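PDB 1VLU: gamma-glutamyl phosphate reductase from Saccharomyces cerevisiae, which catalyses the NADPH-dependent reduction of L-gamma-glutamyl phosphate to the glutamate semialdehyde and phosphate, the second step of proline biosynthesis from glutamate. Local coordinates for residues Ile19-Ile33 against Glu184-Glu196. Residues are numbered along the deposited sequence; the frame is centred on the assembly and turned at random.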
ATOM      1  N   ILE A  19       2.661 -16.298   8.933  1.00 56.50           N
ATOM      2  CA  ILE A  19       1.491 -16.764   8.223  1.00 55.21           C
ATOM      3  C   ILE A  19       1.443 -16.179   6.819  1.00 55.60           C
ATOM      4  O   ILE A  19       1.356 -16.936   5.860  1.00 56.26           O
ATOM      5  CB  ILE A  19       0.207 -16.490   9.032  1.00 55.30           C
ATOM      6  CG1 ILE A  19       0.147 -17.465  10.220  1.00 53.19           C
ATOM      7  CG2 ILE A  19      -1.045 -16.557   8.147  1.00 47.92           C
ATOM      8  CD1 ILE A  19      -0.842 -17.066  11.328  1.00 48.37           C
ATOM      9  N   ALA A  20       1.542 -14.854   6.704  1.00 55.07           N
ATOM     10  CA  ALA A  20       1.472 -14.175   5.420  1.00 56.03           C
ATOM     11  C   ALA A  20       2.637 -14.530   4.485  1.00 57.66           C
ATOM     12  O   ALA A  20       2.447 -14.671   3.270  1.00 58.88           O
ATOM     13  CB  ALA A  20       1.381 -12.668   5.616  1.00 55.72           C
ATOM     14  N   LYS A  21       3.826 -14.675   5.058  1.00 56.43           N
ATOM     15  CA  LYS A  21       5.018 -15.042   4.315  1.00 58.50           C
ATOM     16  C   LYS A  21       4.915 -16.451   3.719  1.00 55.31           C
ATOM     17  O   LYS A  21       5.257 -16.659   2.543  1.00 55.09           O
ATOM     18  CB  LYS A  21       6.279 -14.900   5.209  1.00 56.42           C
ATOM     19  CG  LYS A  21       7.589 -15.213   4.491  1.00 61.57           C
ATOM     20  CD  LYS A  21       8.811 -14.973   5.381  1.00 66.59           C
ATOM     21  CE  LYS A  21       9.949 -15.951   5.041  1.00 78.85           C
ATOM     22  NZ  LYS A  21      11.198 -15.637   5.800  1.00 77.39           N
ATOM     23  N   ASN A  22       4.462 -17.403   4.539  1.00 53.89           N
ATOM     24  CA  ASN A  22       4.211 -18.784   4.108  1.00 54.02           C
ATOM     25  C   ASN A  22       3.157 -18.902   3.017  1.00 53.18           C
ATOM     26  O   ASN A  22       3.281 -19.735   2.118  1.00 55.90           O
ATOM     27  CB  ASN A  22       3.823 -19.653   5.303  1.00 54.82           C
ATOM     28  CG  ASN A  22       4.983 -19.863   6.280  1.00 56.68           C
ATOM     29  OD1 ASN A  22       6.153 -19.719   5.924  1.00 60.39           O
ATOM     30  ND2 ASN A  22       4.652 -20.192   7.520  1.00 60.01           N
ATOM     31  N   ALA A  23       2.136 -18.056   3.098  1.00 50.34           N
ATOM     32  CA  ALA A  23       1.119 -17.934   2.065  1.00 49.77           C
ATOM     33  C   ALA A  23       1.710 -17.490   0.738  1.00 50.10           C
ATOM     34  O   ALA A  23       1.361 -18.039  -0.292  1.00 49.13           O
ATOM     35  CB  ALA A  23       0.040 -16.976   2.507  1.00 48.73           C
ATOM     36  N   ARG A  24       2.606 -16.500   0.767  1.00 52.34           N
ATOM     37  CA  ARG A  24       3.273 -16.018  -0.424  1.00 53.24           C
ATOM     38  C   ARG A  24       4.144 -17.107  -1.054  1.00 52.10           C
ATOM     39  O   ARG A  24       4.158 -17.273  -2.281  1.00 51.79           O
ATOM     40  CB  ARG A  24       4.095 -14.753  -0.137  1.00 52.94           C
ATOM     41  CG  ARG A  24       4.408 -13.977  -1.424  1.00 58.01           C
ATOM     42  CD  ARG A  24       5.166 -12.674  -1.183  1.00 62.97           C
ATOM     43  NE  ARG A  24       5.404 -11.981  -2.453  1.00 78.92           N
ATOM     44  CZ  ARG A  24       6.473 -12.159  -3.236  1.00 81.75           C
ATOM     45  NH1 ARG A  24       7.443 -13.006  -2.885  1.00 73.98           N
ATOM     46  NH2 ARG A  24       6.570 -11.485  -4.386  1.00 81.97           N
ATOM     47  N   LYS A  25       4.855 -17.843  -0.211  1.00 51.35           N
ATOM     48  CA  LYS A  25       5.671 -18.967  -0.650  1.00 54.10           C
ATOM     49  C   LYS A  25       4.821 -20.063  -1.283  1.00 53.06           C
ATOM     50  O   LYS A  25       5.144 -20.536  -2.374  1.00 57.78           O
ATOM     51  CB  LYS A  25       6.516 -19.532   0.513  1.00 52.44           C
ATOM     52  CG  LYS A  25       7.669 -18.604   0.932  1.00 61.50           C
ATOM     53  CD  LYS A  25       8.617 -19.247   1.957  1.00 59.40           C
ATOM     54  N   ALA A  26       3.747 -20.464  -0.595  1.00 51.70           N
ATOM     55  CA  ALA A  26       2.783 -21.436  -1.102  1.00 48.71           C
ATOM     56  C   ALA A  26       2.168 -21.037  -2.440  1.00 49.54           C
ATOM     57  O   ALA A  26       2.073 -21.874  -3.344  1.00 50.08           O
ATOM     58  CB  ALA A  26       1.685 -21.659  -0.079  1.00 48.38           C
ATOM     59  N   GLY A  27       1.748 -19.769  -2.558  1.00 46.73           N
ATOM     60  CA  GLY A  27       1.187 -19.235  -3.785  1.00 44.90           C
ATOM     61  C   GLY A  27       2.147 -19.298  -4.957  1.00 47.89           C
ATOM     62  O   GLY A  27       1.737 -19.561  -6.089  1.00 47.87           O
ATOM     63  N   ASN A  28       3.428 -19.049  -4.688  1.00 48.95           N
ATOM     64  CA  ASN A  28       4.447 -19.065  -5.735  1.00 51.77           C
ATOM     65  C   ASN A  28       4.714 -20.447  -6.323  1.00 52.96           C
ATOM     66  O   ASN A  28       5.233 -20.554  -7.428  1.00 55.70           O
ATOM     67  CB  ASN A  28       5.746 -18.412  -5.255  1.00 53.60           C
ATOM     68  CG  ASN A  28       5.698 -16.897  -5.356  1.00 55.72           C
ATOM     69  OD1 ASN A  28       4.973 -16.345  -6.190  1.00 62.04           O
ATOM     70  ND2 ASN A  28       6.454 -16.215  -4.494  1.00 57.56           N
ATOM     71  N   ILE A  29       4.336 -21.488  -5.580  1.00 53.47           N
ATOM     72  CA  ILE A  29       4.359 -22.871  -6.045  1.00 51.53           C
ATOM     73  C   ILE A  29       3.015 -23.213  -6.672  1.00 52.80           C
ATOM     74  O   ILE A  29       2.955 -23.730  -7.794  1.00 54.21           O
ATOM     75  CB  ILE A  29       4.696 -23.847  -4.881  1.00 52.25           C
ATOM     76  CG1 ILE A  29       6.134 -23.596  -4.399  1.00 51.53           C
ATOM     77  CG2 ILE A  29       4.504 -25.297  -5.310  1.00 46.90           C
ATOM     78  CD1 ILE A  29       6.442 -24.131  -3.022  1.00 56.49           C
ATOM     79  N   LEU A  30       1.939 -22.892  -5.957  1.00 52.12           N
ATOM     80  CA  LEU A  30       0.578 -23.196  -6.407  1.00 51.10           C
ATOM     81  C   LEU A  30       0.299 -22.660  -7.815  1.00 51.03           C
ATOM     82  O   LEU A  30      -0.314 -23.356  -8.628  1.00 51.76           O
ATOM     83  CB  LEU A  30      -0.462 -22.684  -5.394  1.00 48.62           C
ATOM     84  CG  LEU A  30      -1.952 -22.875  -5.675  1.00 52.05           C
ATOM     85  CD1 LEU A  30      -2.295 -24.368  -5.832  1.00 43.93           C
ATOM     86  CD2 LEU A  30      -2.770 -22.262  -4.562  1.00 49.48           C
ATOM     87  N   LYS A  31       0.785 -21.452  -8.109  1.00 51.54           N
ATOM     88  CA  LYS A  31       0.565 -20.824  -9.422  1.00 54.52           C
ATOM     89  C   LYS A  31       1.119 -21.626 -10.629  1.00 56.82           C
ATOM     90  O   LYS A  31       0.648 -21.450 -11.754  1.00 59.30           O
ATOM     91  CB  LYS A  31       1.058 -19.361  -9.434  1.00 50.50           C
ATOM     92  CG  LYS A  31       2.539 -19.196  -9.625  1.00 51.93           C
ATOM     93  CD  LYS A  31       3.014 -17.791  -9.334  1.00 54.85           C
ATOM     94  CE  LYS A  31       2.945 -16.893 -10.531  1.00 57.49           C
ATOM     95  NZ  LYS A  31       3.597 -15.604 -10.193  1.00 59.83           N
ATOM     96  N   THR A  32       2.090 -22.507 -10.372  1.00 58.60           N
ATOM     97  CA  THR A  32       2.788 -23.304 -11.400  1.00 59.40           C
ATOM     98  C   THR A  32       2.332 -24.780 -11.476  1.00 61.13           C
ATOM     99  O   THR A  32       2.859 -25.575 -12.268  1.00 63.33           O
ATOM    100  CB  THR A  32       4.301 -23.321 -11.128  1.00 58.76           C
ATOM    101  OG1 THR A  32       4.553 -24.087  -9.945  1.00 59.43           O
ATOM    102  CG2 THR A  32       4.835 -21.909 -10.939  1.00 58.24           C
ATOM    103  N   ILE A  33       1.370 -25.142 -10.638  1.00 60.50           N
ATOM    104  CA  ILE A  33       0.783 -26.473 -10.638  1.00 57.14           C
ATOM    105  C   ILE A  33      -0.271 -26.518 -11.733  1.00 55.96           C
ATOM    106  O   ILE A  33      -1.005 -25.542 -11.936  1.00 54.93           O
ATOM    107  CB  ILE A  33       0.179 -26.813  -9.232  1.00 57.49           C
ATOM    108  CG1 ILE A  33       1.255 -26.713  -8.147  1.00 53.28           C
ATOM    109  CG2 ILE A  33      -0.490 -28.169  -9.208  1.00 47.66           C
ATOM    110  CD1 ILE A  33       2.559 -27.448  -8.466  1.00 54.37           C
ATOM    111  N   GLU A 184       1.060 -36.464  -4.893  1.00 68.75           N
ATOM    112  CA  GLU A 184       0.229 -36.794  -6.038  1.00 67.86           C
ATOM    113  C   GLU A 184      -0.229 -35.558  -6.839  1.00 65.05           C
ATOM    114  O   GLU A 184      -0.284 -35.614  -8.069  1.00 64.91           O
ATOM    115  CB  GLU A 184      -0.979 -37.627  -5.594  1.00 67.36           C
ATOM    116  CG  GLU A 184      -1.878 -38.077  -6.748  1.00 72.32           C
ATOM    117  CD  GLU A 184      -3.182 -38.721  -6.294  1.00 73.55           C
ATOM    118  OE1 GLU A 184      -3.141 -39.671  -5.465  1.00 80.56           O
ATOM    119  OE2 GLU A 184      -4.250 -38.279  -6.787  1.00 81.73           O
ATOM    120  N   THR A 185      -0.556 -34.459  -6.156  1.00 61.75           N
ATOM    121  CA  THR A 185      -1.212 -33.303  -6.811  1.00 58.55           C
ATOM    122  C   THR A 185      -0.279 -32.120  -7.102  1.00 57.69           C
ATOM    123  O   THR A 185      -0.492 -31.370  -8.047  1.00 58.12           O
ATOM    124  CB  THR A 185      -2.414 -32.783  -5.996  1.00 58.34           C
ATOM    125  OG1 THR A 185      -1.972 -32.361  -4.692  1.00 52.76           O
ATOM    126  CG2 THR A 185      -3.503 -33.854  -5.875  1.00 51.42           C
ATOM    127  N   GLY A 186       0.756 -31.967  -6.285  1.00 56.89           N
ATOM    128  CA  GLY A 186       1.671 -30.852  -6.406  1.00 56.10           C
ATOM    129  C   GLY A 186       1.249 -29.703  -5.518  1.00 56.47           C
ATOM    130  O   GLY A 186       2.062 -28.858  -5.186  1.00 58.79           O
ATOM    131  N   VAL A 187      -0.023 -29.689  -5.126  1.00 56.14           N
ATOM    132  CA  VAL A 187      -0.610 -28.606  -4.328  1.00 53.64           C
ATOM    133  C   VAL A 187      -0.019 -28.607  -2.920  1.00 53.86           C
ATOM    134  O   VAL A 187      -0.248 -29.530  -2.145  1.00 55.96           O
ATOM    135  CB  VAL A 187      -2.166 -28.679  -4.314  1.00 52.94           C
ATOM    136  CG1 VAL A 187      -2.768 -27.654  -3.352  1.00 44.64           C
ATOM    137  CG2 VAL A 187      -2.712 -28.477  -5.726  1.00 48.94           C
ATOM    138  N   PRO A 188       0.760 -27.564  -2.594  1.00 55.00           N
ATOM    139  CA  PRO A 188       1.524 -27.575  -1.351  1.00 53.73           C
ATOM    140  C   PRO A 188       0.716 -27.338  -0.085  1.00 53.73           C
ATOM    141  O   PRO A 188      -0.303 -26.652  -0.108  1.00 54.85           O
ATOM    142  CB  PRO A 188       2.538 -26.441  -1.553  1.00 52.98           C
ATOM    143  CG  PRO A 188       1.912 -25.521  -2.510  1.00 55.06           C
ATOM    144  CD  PRO A 188       0.978 -26.325  -3.379  1.00 53.86           C
ATOM    145  N   VAL A 189       1.181 -27.928   1.010  1.00 55.10           N
ATOM    146  CA  VAL A 189       0.735 -27.586   2.368  1.00 55.24           C
ATOM    147  C   VAL A 189       0.928 -26.061   2.543  1.00 56.09           C
ATOM    148  O   VAL A 189       1.965 -25.519   2.150  1.00 58.58           O
ATOM    149  CB  VAL A 189       1.542 -28.422   3.422  1.00 55.01           C
ATOM    150  CG1 VAL A 189       1.381 -27.885   4.836  1.00 51.23           C
ATOM    151  CG2 VAL A 189       1.132 -29.882   3.356  1.00 49.43           C
ATOM    152  N   GLY A 190      -0.061 -25.363   3.099  1.00 54.86           N
ATOM    153  CA  GLY A 190       0.009 -23.896   3.176  1.00 49.74           C
ATOM    154  C   GLY A 190      -0.706 -23.158   2.053  1.00 49.33           C
ATOM    155  O   GLY A 190      -0.853 -21.939   2.135  1.00 49.53           O
ATOM    156  N   SER A 191      -1.144 -23.869   1.004  1.00 47.21           N
ATOM    157  CA  SER A 191      -1.939 -23.250  -0.065  1.00 49.27           C
ATOM    158  C   SER A 191      -3.152 -22.554   0.552  1.00 50.07           C
ATOM    159  O   SER A 191      -3.528 -21.462   0.122  1.00 51.53           O
ATOM    160  CB  SER A 191      -2.422 -24.288  -1.084  1.00 51.07           C
ATOM    161  OG  SER A 191      -1.352 -24.875  -1.790  1.00 52.45           O
ATOM    162  N   VAL A 192      -3.755 -23.213   1.548  1.00 48.03           N
ATOM    163  CA  VAL A 192      -4.863 -22.677   2.336  1.00 47.86           C
ATOM    164  C   VAL A 192      -4.509 -22.742   3.814  1.00 47.39           C
ATOM    165  O   VAL A 192      -4.242 -23.802   4.301  1.00 48.34           O
ATOM    166  CB  VAL A 192      -6.175 -23.483   2.106  1.00 48.37           C
ATOM    167  CG1 VAL A 192      -7.281 -22.940   2.963  1.00 44.37           C
ATOM    168  CG2 VAL A 192      -6.600 -23.406   0.635  1.00 45.75           C
ATOM    169  N   GLN A 193      -4.473 -21.615   4.521  1.00 48.68           N
ATOM    170  CA  GLN A 193      -4.244 -21.656   5.984  1.00 48.51           C
ATOM    171  C   GLN A 193      -5.483 -21.188   6.707  1.00 48.25           C
ATOM    172  O   GLN A 193      -5.989 -20.092   6.479  1.00 50.32           O
ATOM    173  CB  GLN A 193      -3.032 -20.831   6.436  1.00 46.06           C
ATOM    174  CG  GLN A 193      -1.760 -21.142   5.682  1.00 51.30           C
ATOM    175  CD  GLN A 193      -0.620 -20.228   6.078  1.00 52.62           C
ATOM    176  OE1 GLN A 193      -0.123 -20.290   7.199  1.00 52.07           O
ATOM    177  NE2 GLN A 193      -0.200 -19.371   5.153  1.00 52.30           N
ATOM    178  N   LEU A 194      -5.963 -22.038   7.592  1.00 50.56           N
ATOM    179  CA  LEU A 194      -7.190 -21.799   8.298  1.00 52.33           C
ATOM    180  C   LEU A 194      -6.801 -21.402   9.712  1.00 55.01           C
ATOM    181  O   LEU A 194      -6.415 -22.250  10.511  1.00 56.69           O
ATOM    182  CB  LEU A 194      -8.024 -23.077   8.237  1.00 52.07           C
ATOM    183  CG  LEU A 194      -8.339 -23.535   6.795  1.00 52.30           C
ATOM    184  CD1 LEU A 194      -7.818 -24.945   6.483  1.00 42.75           C
ATOM    185  CD2 LEU A 194      -9.834 -23.424   6.483  1.00 49.45           C
ATOM    186  N   ILE A 195      -6.875 -20.104   9.996  1.00 59.56           N
ATOM    187  CA  ILE A 195      -6.424 -19.526  11.268  1.00 65.32           C
ATOM    188  C   ILE A 195      -7.410 -19.812  12.400  1.00 71.45           C
ATOM    189  O   ILE A 195      -8.514 -19.258  12.442  1.00 72.60           O
ATOM    190  CB  ILE A 195      -6.163 -17.986  11.172  1.00 64.81           C
ATOM    191  CG1 ILE A 195      -5.175 -17.635  10.047  1.00 58.63           C
ATOM    192  CG2 ILE A 195      -5.681 -17.430  12.510  1.00 63.41           C
ATOM    193  CD1 ILE A 195      -3.978 -18.630   9.854  1.00 61.28           C
ATOM    194  N   GLU A 196      -6.994 -20.685  13.313  1.00 77.45           N
ATOM    195  CA  GLU A 196      -7.818 -21.057  14.462  1.00 83.24           C
ATOM    196  C   GLU A 196      -7.458 -20.167  15.646  1.00 87.44           C
ATOM    197  O   GLU A 196      -6.758 -20.607  16.564  1.00 89.46           O
ATOM    198  CB  GLU A 196      -7.643 -22.546  14.812  1.00 81.17           C
ATOM    199  CG  GLU A 196      -8.220 -23.523  13.781  1.00 80.74           C
ATOM    200  CD  GLU A 196      -8.113 -24.990  14.204  1.00 84.19           C
ATOM    201  OE1 GLU A 196      -8.146 -25.283  15.427  1.00 85.99           O
ATOM    202  OE2 GLU A 196      -8.010 -25.857  13.307  1.00 80.98           O
TER
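The amide of Gln193 lies between Ile19, whose CG2 sits over one face 4.0 Å from OE1, and Asn22, whose CB is displaced to the other side; Ala23 CB comes to the edge of the group, 3.6 Å from NE2. Its NE2 donates to Ile19 O (3.0 Å, N-H...O 154°), with the acceptor 17° out of the amide plane. An extended chain beyond CG (chi2 175°) carries the amide from strand 192-194 up to helix 15-30. The helical N-H of Ala23 shares this carbonyl. Beyond the amide, Ile19 CD1 meets Ile195 CD1 tip to tip at 3.8 Å. The Pro188 ring turns CG toward Ala26 O, while Ile29 CG2 slides past it (CG to CG2 3.8 Å). Ala26 CB rests 3.4 Å from Gly190 O, in the type II turn from Pro188 to Ser191, and Leu30 spreads its methyls over Val187 and Ser191. At the far end, Ile33 CG2 approaches Thr185 O to 3.4 Å. A leucine in place of Gln193 would probably cost Ile19 O its side-chain donor and remove the polar tie between helix and strand. Because strand 192-194 pairs with strand 154-158, the contact joins the N-terminal helix to the sheet of this aldehyde dehydrogenase-like domain, mostly by apolar packing with one hydrogen bond across it.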